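Local coordinates for uncharacterized protein (Deinococcus radiodurans, PDB 3GG7), which is of unknown function but binds manganese and, as a TatD-type member of the metallo-dependent hydrolase superfamily, may hydrolyse ester bonds, at residues A20-E25 with L208-K213; R76-T81 with G117-S122; M186-V191 with K221-P226. All blocks are in the same frame, centred on the assembly; numbering follows the deposited sequence.

Interaction 1: residues A20-E25 with L208-K213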
loop_
_atom_site.group_PDB
_atom_site.type_symbol
_atom_site.label_atom_id
_atom_site.label_comp_id
_atom_site.label_asym_id
_atom_site.label_seq_id
_atom_site.Cartn_x
_atom_site.Cartn_y
_atom_site.Cartn_z
ATOM N N ALA A 20 9.120 14.892 -0.795
ATOM C CA ALA A 20 9.544 14.292 -2.073
ATOM C C ALA A 20 11.001 14.575 -2.396
ATOM O O ALA A 20 11.728 13.681 -2.800
ATOM C CB ALA A 20 8.655 14.784 -3.213
ATOM N N ARG A 21 11.435 15.828 -2.235
ATOM C CA ARG A 21 12.833 16.190 -2.421
ATOM C C ARG A 21 13.757 15.401 -1.503
ATOM O O ARG A 21 14.817 14.945 -1.901
ATOM C CB ARG A 21 13.042 17.673 -2.122
ATOM C CG ARG A 21 12.733 18.607 -3.217
ATOM C CD ARG A 21 13.467 19.938 -2.947
ATOM N NE ARG A 21 12.691 21.076 -3.417
ATOM C CZ ARG A 21 11.933 21.866 -2.653
ATOM N NH1 ARG A 21 11.279 22.864 -3.231
ATOM N NH2 ARG A 21 11.819 21.678 -1.332
ATOM N N ALA A 22 13.359 15.271 -0.244
ATOM C CA ALA A 22 14.148 14.545 0.736
ATOM C C ALA A 22 14.301 13.066 0.373
ATOM O O ALA A 22 15.326 12.440 0.634
ATOM C CB ALA A 22 13.521 14.694 2.116
ATOM N N CYS A 23 13.251 12.502 -0.221
ATOM C CA CYS A 23 13.325 11.131 -0.742
ATOM C C CYS A 23 14.296 11.021 -1.906
ATOM O O CYS A 23 15.130 10.117 -1.959
ATOM C CB CYS A 23 11.937 10.627 -1.148
ATOM S SG CYS A 23 10.795 10.409 0.236
ATOM N N GLU A 24 14.239 11.968 -2.835
ATOM C CA GLU A 24 15.232 11.974 -3.918
ATOM C C GLU A 24 16.665 12.120 -3.450
ATOM O O GLU A 24 17.569 11.464 -3.975
ATOM C CB GLU A 24 14.966 13.072 -4.921
ATOM C CG GLU A 24 13.896 12.793 -5.894
ATOM C CD GLU A 24 14.067 11.498 -6.718
ATOM O OE1 GLU A 24 15.174 10.998 -7.030
ATOM O OE2 GLU A 24 13.002 10.995 -7.036
ATOM N N GLU A 25 16.900 12.992 -2.468
ATOM C CA GLU A 25 18.247 13.158 -1.930
ATOM C C GLU A 25 18.781 11.846 -1.383
ATOM O O GLU A 25 19.966 11.546 -1.514
ATOM C CB GLU A 25 18.273 14.258 -0.845
ATOM C CG GLU A 25 18.110 15.678 -1.401
ATOM C CD GLU A 25 17.613 16.706 -0.364
ATOM O OE1 GLU A 25 17.328 16.350 0.803
ATOM O OE2 GLU A 25 17.456 17.883 -0.737
ATOM N N LEU A 208 7.839 9.705 8.653
ATOM C CA LEU A 208 8.401 10.118 7.365
ATOM C C LEU A 208 8.913 8.897 6.633
ATOM O O LEU A 208 9.221 7.871 7.257
ATOM C CB LEU A 208 9.556 11.106 7.581
ATOM C CG LEU A 208 9.109 12.461 8.101
ATOM C CD1 LEU A 208 10.343 13.155 8.697
ATOM C CD2 LEU A 208 8.457 13.265 6.961
ATOM N N PRO A 209 9.029 8.970 5.293
ATOM C CA PRO A 209 9.435 7.786 4.523
ATOM C C PRO A 209 10.733 7.132 4.980
ATOM O O PRO A 209 10.852 5.895 4.954
ATOM C CB PRO A 209 9.543 8.310 3.088
ATOM C CG PRO A 209 8.616 9.464 3.050
ATOM C CD PRO A 209 8.644 10.089 4.423
ATOM N N TRP A 210 11.690 7.928 5.420
ATOM C CA TRP A 210 12.969 7.376 5.787
ATOM C C TRP A 210 12.941 6.681 7.160
ATOM O O TRP A 210 13.913 6.027 7.545
ATOM C CB TRP A 210 14.101 8.417 5.654
ATOM C CG TRP A 210 13.804 9.794 6.135
ATOM C CD1 TRP A 210 14.154 10.335 7.339
ATOM C CD2 TRP A 210 13.131 10.828 5.416
ATOM N NE1 TRP A 210 13.742 11.628 7.411
ATOM C CE2 TRP A 210 13.109 11.967 6.245
ATOM C CE3 TRP A 210 12.543 10.910 4.147
ATOM C CZ2 TRP A 210 12.504 13.166 5.851
ATOM C CZ3 TRP A 210 11.951 12.093 3.758
ATOM C CH2 TRP A 210 11.923 13.207 4.605
ATOM N N ASP A 211 11.801 6.730 7.860
ATOM C CA ASP A 211 11.614 5.916 9.060
ATOM C C ASP A 211 11.496 4.439 8.690
ATOM O O ASP A 211 11.447 3.559 9.572
ATOM C CB ASP A 211 10.336 6.317 9.819
ATOM C CG ASP A 211 10.427 7.653 10.513
ATOM O OD1 ASP A 211 11.523 8.038 10.982
ATOM O OD2 ASP A 211 9.390 8.338 10.617
ATOM N N VAL A 212 11.411 4.156 7.397
ATOM C CA VAL A 212 11.418 2.774 6.896
ATOM C C VAL A 212 12.727 2.057 7.238
ATOM O O VAL A 212 12.737 0.833 7.286
ATOM C CB VAL A 212 11.059 2.696 5.359
ATOM C CG1 VAL A 212 12.241 3.000 4.471
ATOM C CG2 VAL A 212 10.450 1.341 4.999
ATOM N N LYS A 213 13.811 2.806 7.482
ATOM C CA LYS A 213 15.046 2.205 8.027
ATOM C C LYS A 213 14.742 1.355 9.268
ATOM O O LYS A 213 15.328 0.279 9.440
ATOM C CB LYS A 213 16.077 3.291 8.367
ATOM C CG LYS A 213 17.479 2.719 8.594
ATOM C CD LYS A 213 18.546 3.797 8.621
ATOM C CE LYS A 213 19.906 3.195 8.961
ATOM N NZ LYS A 213 21.047 4.161 8.745
#

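Interaction 2: residues R76-T81 with G117-S122. With SO4 (sulfate ion), chain C.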
loop_
_atom_site.group_PDB
_atom_site.type_symbol
_atom_site.label_atom_id
_atom_site.label_comp_id
_atom_site.label_asym_id
_atom_site.label_seq_id
_atom_site.Cartn_x
_atom_site.Cartn_y
_atom_site.Cartn_z
ATOM N N ARG A 76 -10.668 7.431 -15.922
ATOM C CA ARG A 76 -10.025 8.453 -16.744
ATOM C C ARG A 76 -8.514 8.331 -16.683
ATOM O O ARG A 76 -7.830 8.426 -17.710
ATOM C CB ARG A 76 -10.459 9.868 -16.338
ATOM C CG ARG A 76 -9.839 11.002 -17.155
ATOM C CD ARG A 76 -10.462 12.333 -16.789
ATOM N NE ARG A 76 -9.883 13.477 -17.494
ATOM C CZ ARG A 76 -10.243 13.899 -18.712
ATOM N NH1 ARG A 76 -11.166 13.238 -19.407
ATOM N NH2 ARG A 76 -9.647 14.963 -19.250
ATOM N N TYR A 77 -7.974 8.185 -15.466
ATOM C CA TYR A 77 -6.539 8.259 -15.251
ATOM C C TYR A 77 -5.818 6.931 -15.186
ATOM O O TYR A 77 -4.594 6.917 -15.241
ATOM C CB TYR A 77 -6.265 9.005 -13.951
ATOM C CG TYR A 77 -6.719 10.455 -13.912
ATOM C CD1 TYR A 77 -6.558 11.310 -14.996
ATOM C CD2 TYR A 77 -7.284 10.962 -12.772
ATOM C CE1 TYR A 77 -6.945 12.664 -14.902
ATOM C CE2 TYR A 77 -7.657 12.282 -12.654
ATOM C CZ TYR A 77 -7.490 13.132 -13.734
ATOM O OH TYR A 77 -7.865 14.442 -13.566
ATOM N N LEU A 78 -6.553 5.826 -15.149
ATOM C CA LEU A 78 -5.942 4.509 -15.051
ATOM C C LEU A 78 -4.854 4.223 -16.092
ATOM O O LEU A 78 -3.857 3.617 -15.759
ATOM C CB LEU A 78 -7.025 3.434 -15.039
ATOM C CG LEU A 78 -6.743 2.029 -14.518
ATOM C CD1 LEU A 78 -5.959 2.029 -13.197
ATOM C CD2 LEU A 78 -8.083 1.322 -14.416
ATOM N N PRO A 79 -5.001 4.714 -17.340
ATOM C CA PRO A 79 -3.931 4.463 -18.322
ATOM C C PRO A 79 -2.580 5.106 -17.998
ATOM O O PRO A 79 -1.541 4.726 -18.577
ATOM C CB PRO A 79 -4.503 5.068 -19.604
ATOM C CG PRO A 79 -5.955 4.989 -19.435
ATOM C CD PRO A 79 -6.178 5.319 -17.971
ATOM N N GLU A 80 -2.566 6.062 -17.076
ATOM C CA GLU A 80 -1.346 6.789 -16.735
ATOM C C GLU A 80 -0.454 6.169 -15.665
ATOM O O GLU A 80 0.588 6.737 -15.318
ATOM C CB GLU A 80 -1.706 8.208 -16.311
ATOM C CG GLU A 80 -2.400 8.967 -17.426
ATOM C CD GLU A 80 -2.773 10.370 -17.046
ATOM O OE1 GLU A 80 -2.030 11.008 -16.250
ATOM O OE2 GLU A 80 -3.826 10.840 -17.535
ATOM N N THR A 81 -0.842 5.028 -15.113
ATOM C CA THR A 81 -0.052 4.445 -14.035
ATOM C C THR A 81 -0.173 2.944 -13.983
ATOM O O THR A 81 -1.225 2.393 -14.313
ATOM C CB THR A 81 -0.408 5.061 -12.637
ATOM O OG1 THR A 81 0.461 4.499 -11.643
ATOM C CG2 THR A 81 -1.858 4.807 -12.265
ATOM N N GLY A 117 -5.784 -4.380 -18.144
ATOM C CA GLY A 117 -4.699 -5.361 -18.219
ATOM C C GLY A 117 -3.990 -5.671 -16.911
ATOM O O GLY A 117 -2.924 -6.289 -16.895
ATOM N N GLY A 118 -4.596 -5.263 -15.801
ATOM C CA GLY A 118 -4.064 -5.573 -14.475
ATOM C C GLY A 118 -3.167 -4.462 -13.956
ATOM O O GLY A 118 -2.512 -3.766 -14.723
ATOM N N ARG A 119 -3.165 -4.295 -12.638
ATOM C CA ARG A 119 -2.321 -3.295 -11.968
ATOM C C ARG A 119 -1.723 -3.872 -10.689
ATOM O O ARG A 119 -2.198 -4.897 -10.161
ATOM C CB ARG A 119 -3.161 -2.044 -11.605
ATOM C CG ARG A 119 -3.705 -1.257 -12.794
ATOM C CD ARG A 119 -2.568 -0.598 -13.548
ATOM N NE ARG A 119 -2.980 0.288 -14.624
ATOM C CZ ARG A 119 -3.239 -0.098 -15.871
ATOM N NH1 ARG A 119 -3.251 -1.389 -16.202
ATOM N NH2 ARG A 119 -3.565 0.800 -16.788
ATOM N N ILE A 120 -0.697 -3.205 -10.185
ATOM C CA ILE A 120 -0.124 -3.478 -8.878
ATOM C C ILE A 120 -0.970 -2.674 -7.887
ATOM O O ILE A 120 -1.096 -1.456 -8.026
ATOM C CB ILE A 120 1.348 -3.061 -8.825
ATOM C CG1 ILE A 120 2.195 -3.956 -9.744
ATOM C CG2 ILE A 120 1.855 -3.080 -7.388
ATOM C CD1 ILE A 120 3.581 -3.365 -10.041
ATOM N N LEU A 121 -1.579 -3.355 -6.919
ATOM C CA LEU A 121 -2.579 -2.756 -6.026
ATOM C C LEU A 121 -2.003 -2.669 -4.615
ATOM O O LEU A 121 -1.471 -3.663 -4.091
ATOM C CB LEU A 121 -3.830 -3.634 -5.973
ATOM C CG LEU A 121 -4.266 -4.256 -7.296
ATOM C CD1 LEU A 121 -5.350 -5.273 -7.019
ATOM C CD2 LEU A 121 -4.728 -3.203 -8.250
ATOM N N SER A 122 -2.138 -1.506 -3.974
ATOM C CA SER A 122 -1.795 -1.341 -2.559
ATOM C C SER A 122 -3.105 -1.187 -1.796
ATOM O O SER A 122 -3.824 -0.169 -1.921
ATOM C CB SER A 122 -0.865 -0.153 -2.348
ATOM O OG SER A 122 -0.473 -0.087 -1.006
HETATM S S SO4 C . -7.365 16.232 -16.820
HETATM O O1 SO4 C . -6.725 15.138 -17.537
HETATM O O2 SO4 C . -6.357 17.029 -16.116
HETATM O O3 SO4 C . -8.064 17.110 -17.773
HETATM O O4 SO4 C . -8.330 15.636 -15.896
#

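Interaction 3: residues M186-V191 with K221-P226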
loop_
_atom_site.group_PDB
_atom_site.type_symbol
_atom_site.label_atom_id
_atom_site.label_comp_id
_atom_site.label_asym_id
_atom_site.label_seq_id
_atom_site.Cartn_x
_atom_site.Cartn_y
_atom_site.Cartn_z
ATOM N N MET A 186 4.860 -15.095 6.409
ATOM C CA MET A 186 4.922 -14.543 5.063
ATOM C C MET A 186 6.144 -15.076 4.319
ATOM O O MET A 186 7.244 -15.101 4.882
ATOM C CB MET A 186 5.027 -13.005 5.141
ATOM C CG MET A 186 3.831 -12.292 5.755
ATOM S SD MET A 186 4.107 -10.478 5.908
ATOM C CE MET A 186 2.617 -9.986 6.737
ATOM N N PRO A 187 5.968 -15.490 3.046
ATOM C CA PRO A 187 7.141 -15.808 2.247
ATOM C C PRO A 187 8.009 -14.558 2.097
ATOM O O PRO A 187 7.490 -13.466 1.792
ATOM C CB PRO A 187 6.569 -16.272 0.902
ATOM C CG PRO A 187 5.127 -16.009 0.967
ATOM C CD PRO A 187 4.712 -15.659 2.302
ATOM N N ARG A 188 9.313 -14.700 2.315
ATOM C CA ARG A 188 10.195 -13.530 2.310
ATOM C C ARG A 188 10.268 -12.879 0.953
ATOM O O ARG A 188 10.572 -11.685 0.885
ATOM C CB ARG A 188 11.610 -13.886 2.786
ATOM C CG ARG A 188 11.647 -14.272 4.240
ATOM C CD ARG A 188 13.056 -14.462 4.736
ATOM N NE ARG A 188 13.080 -14.970 6.107
ATOM C CZ ARG A 188 14.194 -15.308 6.752
ATOM N NH1 ARG A 188 15.384 -15.213 6.156
ATOM N NH2 ARG A 188 14.118 -15.736 8.005
ATOM N N ASP A 189 10.005 -13.636 -0.111
ATOM C CA ASP A 189 10.031 -13.103 -1.481
ATOM C C ASP A 189 8.762 -12.317 -1.861
ATOM O O ASP A 189 8.635 -11.884 -3.009
ATOM C CB ASP A 189 10.400 -14.190 -2.529
ATOM C CG ASP A 189 9.465 -15.372 -2.548
ATOM O OD1 ASP A 189 8.437 -15.366 -1.840
ATOM O OD2 ASP A 189 9.755 -16.325 -3.325
ATOM N N ARG A 190 7.860 -12.121 -0.893
ATOM C CA ARG A 190 6.657 -11.292 -1.112
ATOM C C ARG A 190 6.498 -10.187 -0.063
ATOM O O ARG A 190 5.406 -9.605 0.074
ATOM C CB ARG A 190 5.417 -12.177 -1.137
ATOM C CG ARG A 190 5.276 -12.981 -2.445
ATOM C CD ARG A 190 3.891 -13.598 -2.596
ATOM N NE ARG A 190 3.891 -15.020 -2.306
ATOM C CZ ARG A 190 2.799 -15.735 -2.069
ATOM N NH1 ARG A 190 1.583 -15.168 -2.089
ATOM N NH2 ARG A 190 2.926 -17.037 -1.823
ATOM N N VAL A 191 7.580 -9.865 0.638
ATOM C CA VAL A 191 7.588 -8.843 1.678
ATOM C C VAL A 191 8.219 -7.542 1.175
ATOM O O VAL A 191 9.323 -7.531 0.636
ATOM C CB VAL A 191 8.264 -9.351 2.953
ATOM C CG1 VAL A 191 8.344 -8.267 4.027
ATOM C CG2 VAL A 191 7.447 -10.521 3.485
ATOM N N LYS A 221 15.962 -8.370 12.596
ATOM C CA LYS A 221 15.821 -9.095 13.865
ATOM C C LYS A 221 14.900 -10.304 13.738
ATOM O O LYS A 221 15.214 -11.400 14.231
ATOM C CB LYS A 221 15.278 -8.163 14.946
ATOM C CG LYS A 221 16.207 -7.042 15.361
ATOM C CD LYS A 221 15.535 -6.185 16.436
ATOM C CE LYS A 221 16.424 -5.041 16.923
ATOM N NZ LYS A 221 16.293 -4.806 18.400
ATOM N N ILE A 222 13.753 -10.107 13.091
ATOM C CA ILE A 222 12.779 -11.173 12.920
ATOM C C ILE A 222 13.305 -12.279 12.012
ATOM O O ILE A 222 13.145 -13.465 12.321
ATOM C CB ILE A 222 11.436 -10.628 12.375
ATOM C CG1 ILE A 222 10.794 -9.697 13.397
ATOM C CG2 ILE A 222 10.485 -11.765 12.082
ATOM C CD1 ILE A 222 9.667 -8.842 12.847
ATOM N N TRP A 223 13.939 -11.907 10.899
ATOM C CA TRP A 223 14.469 -12.881 9.954
ATOM C C TRP A 223 15.830 -13.425 10.389
ATOM O O TRP A 223 16.291 -14.440 9.867
ATOM C CB TRP A 223 14.614 -12.256 8.569
ATOM C CG TRP A 223 13.314 -11.995 7.836
ATOM C CD1 TRP A 223 12.058 -12.415 8.172
ATOM C CD2 TRP A 223 13.176 -11.268 6.611
ATOM N NE1 TRP A 223 11.144 -11.978 7.233
ATOM C CE2 TRP A 223 11.812 -11.277 6.266
ATOM C CE3 TRP A 223 14.077 -10.606 5.778
ATOM C CZ2 TRP A 223 11.332 -10.653 5.118
ATOM C CZ3 TRP A 223 13.592 -9.982 4.634
ATOM C CH2 TRP A 223 12.236 -10.022 4.314
ATOM N N GLN A 224 16.462 -12.727 11.328
ATOM C CA GLN A 224 17.829 -13.023 11.781
ATOM C C GLN A 224 18.854 -13.015 10.641
ATOM O O GLN A 224 19.680 -13.921 10.502
ATOM C CB GLN A 224 17.856 -14.314 12.618
ATOM C CG GLN A 224 17.041 -14.164 13.908
ATOM C CD GLN A 224 16.984 -15.425 14.769
ATOM O OE1 GLN A 224 16.480 -16.468 14.348
ATOM N NE2 GLN A 224 17.475 -15.316 15.984
ATOM N N ILE A 225 18.790 -11.969 9.813
ATOM C CA ILE A 225 19.822 -11.690 8.809
ATOM C C ILE A 225 20.236 -10.207 8.924
ATOM O O ILE A 225 19.518 -9.411 9.534
ATOM C CB ILE A 225 19.373 -12.039 7.369
ATOM C CG1 ILE A 225 18.311 -11.063 6.851
ATOM C CG2 ILE A 225 18.850 -13.478 7.304
ATOM C CD1 ILE A 225 17.830 -11.381 5.442
ATOM N N PRO A 226 21.399 -9.840 8.358
ATOM C CA PRO A 226 21.827 -8.448 8.459
ATOM C C PRO A 226 20.906 -7.486 7.706
ATOM O O PRO A 226 20.314 -7.863 6.687
ATOM C CB PRO A 226 23.219 -8.467 7.809
ATOM C CG PRO A 226 23.695 -9.878 8.003
ATOM C CD PRO A 226 22.463 -10.698 7.800
HETATM O O HOH W 1 8.677 -12.987 6.224
#

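Interaction 1: residues A20-E25 with L208-K213
Ala22 and Cys23, on the last turns of helix 16-25, face Pro209 and Trp210 of the short 3-10 turn that leads into helix 212-223. The contact is small, about 150 Å² of buried surface. Two bumps on the helix, the Ala22 methyl and the Cys23 sulfur, meet the outer end of the indole and the notch between Pro209 and Trp210. The methyl presses on the far end of the indole. CB of Ala22 is 3.3 Å from CH2 of Trp210 and close to CZ3 as well. The sulfur sits in the angle between the two side chains across from it, with SG of Cys23 3.7 Å from CG of Pro209 and 4.1 Å from CZ3 of Trp210. It meets the indole at its edge, lying 88° off the normal of the six-membered ring, so this is an edge-on sulfur-aromatic contact. The indole reaches the helix with CG of Trp210 set between the backbone N and the carbonyl carbon (chi1 42°). That turn also lays one indole face over Leu208 of its own segment, with CB of Leu208 3.9 Å above the Trp210 ring plane. Replacing Trp210 with an alanine would probably open a gap beside Ala22 and take the aromatic edge from the Cys23 sulfur. Deeper in, both Cys23 and Pro209 touch Val30 of the second barrel strand. Arg26 adds a cation-pi contact to Trp210. In the TIM-barrel fold this joins the first helix of the chain to the start of helix 212-223. No hydrogen bond crosses between the segments. The chemistry is therefore apolar and sulfur-aromatic, and the join rests on shape and dispersion rather than on directed polar bonds.

Interaction 2: residues R76-T81 with G117-S122
Leu78 lies in the 3-10 turn 78-80 that follows helix 72-77, Thr81 is the extended residue after it, and Arg119 opens the facing strand 119-124. The backbones stay apart, with CA of Thr81 8.3 Å from CA of Arg119. Two glycines of positive phi precede the strand. Gly117 closes helix 99-115 as the C-prime residue of a Schellman motif. The Arg119 side chain spans the distance. It bends at chi2 (-68°), which brings the guanidinium back toward the start of its own strand. NH2 of Arg119 gives a nearly straight bond to O of Leu78 (3.0 Å, 170°), reaching it from above the carbonyl plane. NE of Arg119 makes a weak bond to O of Thr81 at 2.8 Å. Both segments lead into the starts of adjacent parallel strands, 83-88 and 119-124, so the contact lies at the N-terminal rim of the barrel, the end remote from the usual active-site mouth of a TIM barrel. NH1 of Arg119 turns the other way, to O of Gly118 at 2.9 Å, and also to O of His116. The Leu78 side chain crosses that of Arg119 at a slant, its CD1 3.7 Å from NE of Arg119 and also near CG. Thr81 OG1 bonds to O of Thr55. On the far side of the helix end a sulfate, probably from the crystallisation liquor, is held by Arg76, Tyr77 and Arg41. Tyr77 OH lies 2.7 Å from sulfate O4. Further along the strand, Ser122 OG is hydrogen-bonded to ND1 of the manganese ligand His7.

Interaction 3: residues M186-V191 with K221-P226
Arg188 lies flat along one face of the Trp223 indole. CG of Arg188 is anti to its carbonyl carbon (chi1 -67°), and the chain is then fully extended. This carries the methylenes across the ring and sets the guanidinium beyond them. CD of Arg188 sits over the five-membered ring of Trp223, 3.7 Å from its centroid, in a CH-pi contact. The guanidinium follows as an off-centre cation-pi stack, with CZ of Arg188 4.0 Å from the Trp223 five-membered-ring centroid and the planes 18° apart. Beyond the ring, NH2 of Arg188 reaches O of Trp223, 3.1 Å away, in a weak bond. That carbonyl lies at the end of helix 212-223, so the positive charge lies near the C-terminal end of the helix, where the helix dipole would probably favour it. Ile225 flanks the guanidinium, with CG2 of Ile225 4.0 Å from NH1 of Arg188. The indole is also held at its rim. Val191 meets it in the ring plane, its CB 4.0 Å from CZ2 of Trp223. The indole N-H is satisfied by a water, 2.8 Å from NE1 of Trp223, which in turn donates to O of Met186. Val230 and Ile183 of neighbouring helices also touch Trp223. The arrangement belongs to the outer layer of a TIM barrel, where the loop from helix 177-185 into strand 191-193 packs on the turn between helices 212-223 and 227-243.

Overall arrangement
All three contacts belong to one TIM barrel, but none touches another. Interactions 1 and 3 use opposite ends of helix 212-223. Interaction 1 ties its start to the first helix, and interaction 3 ties its end to the loop before strand 191-193. Their centres are about 22 Å apart. Interaction 2 shares no element with them and joins the lead-ins of two adjacent strands. Each is partly buried, with none wholly in the core or on the surface. Interaction 1 is apolar, interaction 2 is built on arginine-to-carbonyl bonds, and interaction 3 combines a cation-pi stack with a bridging water and buries the most surface.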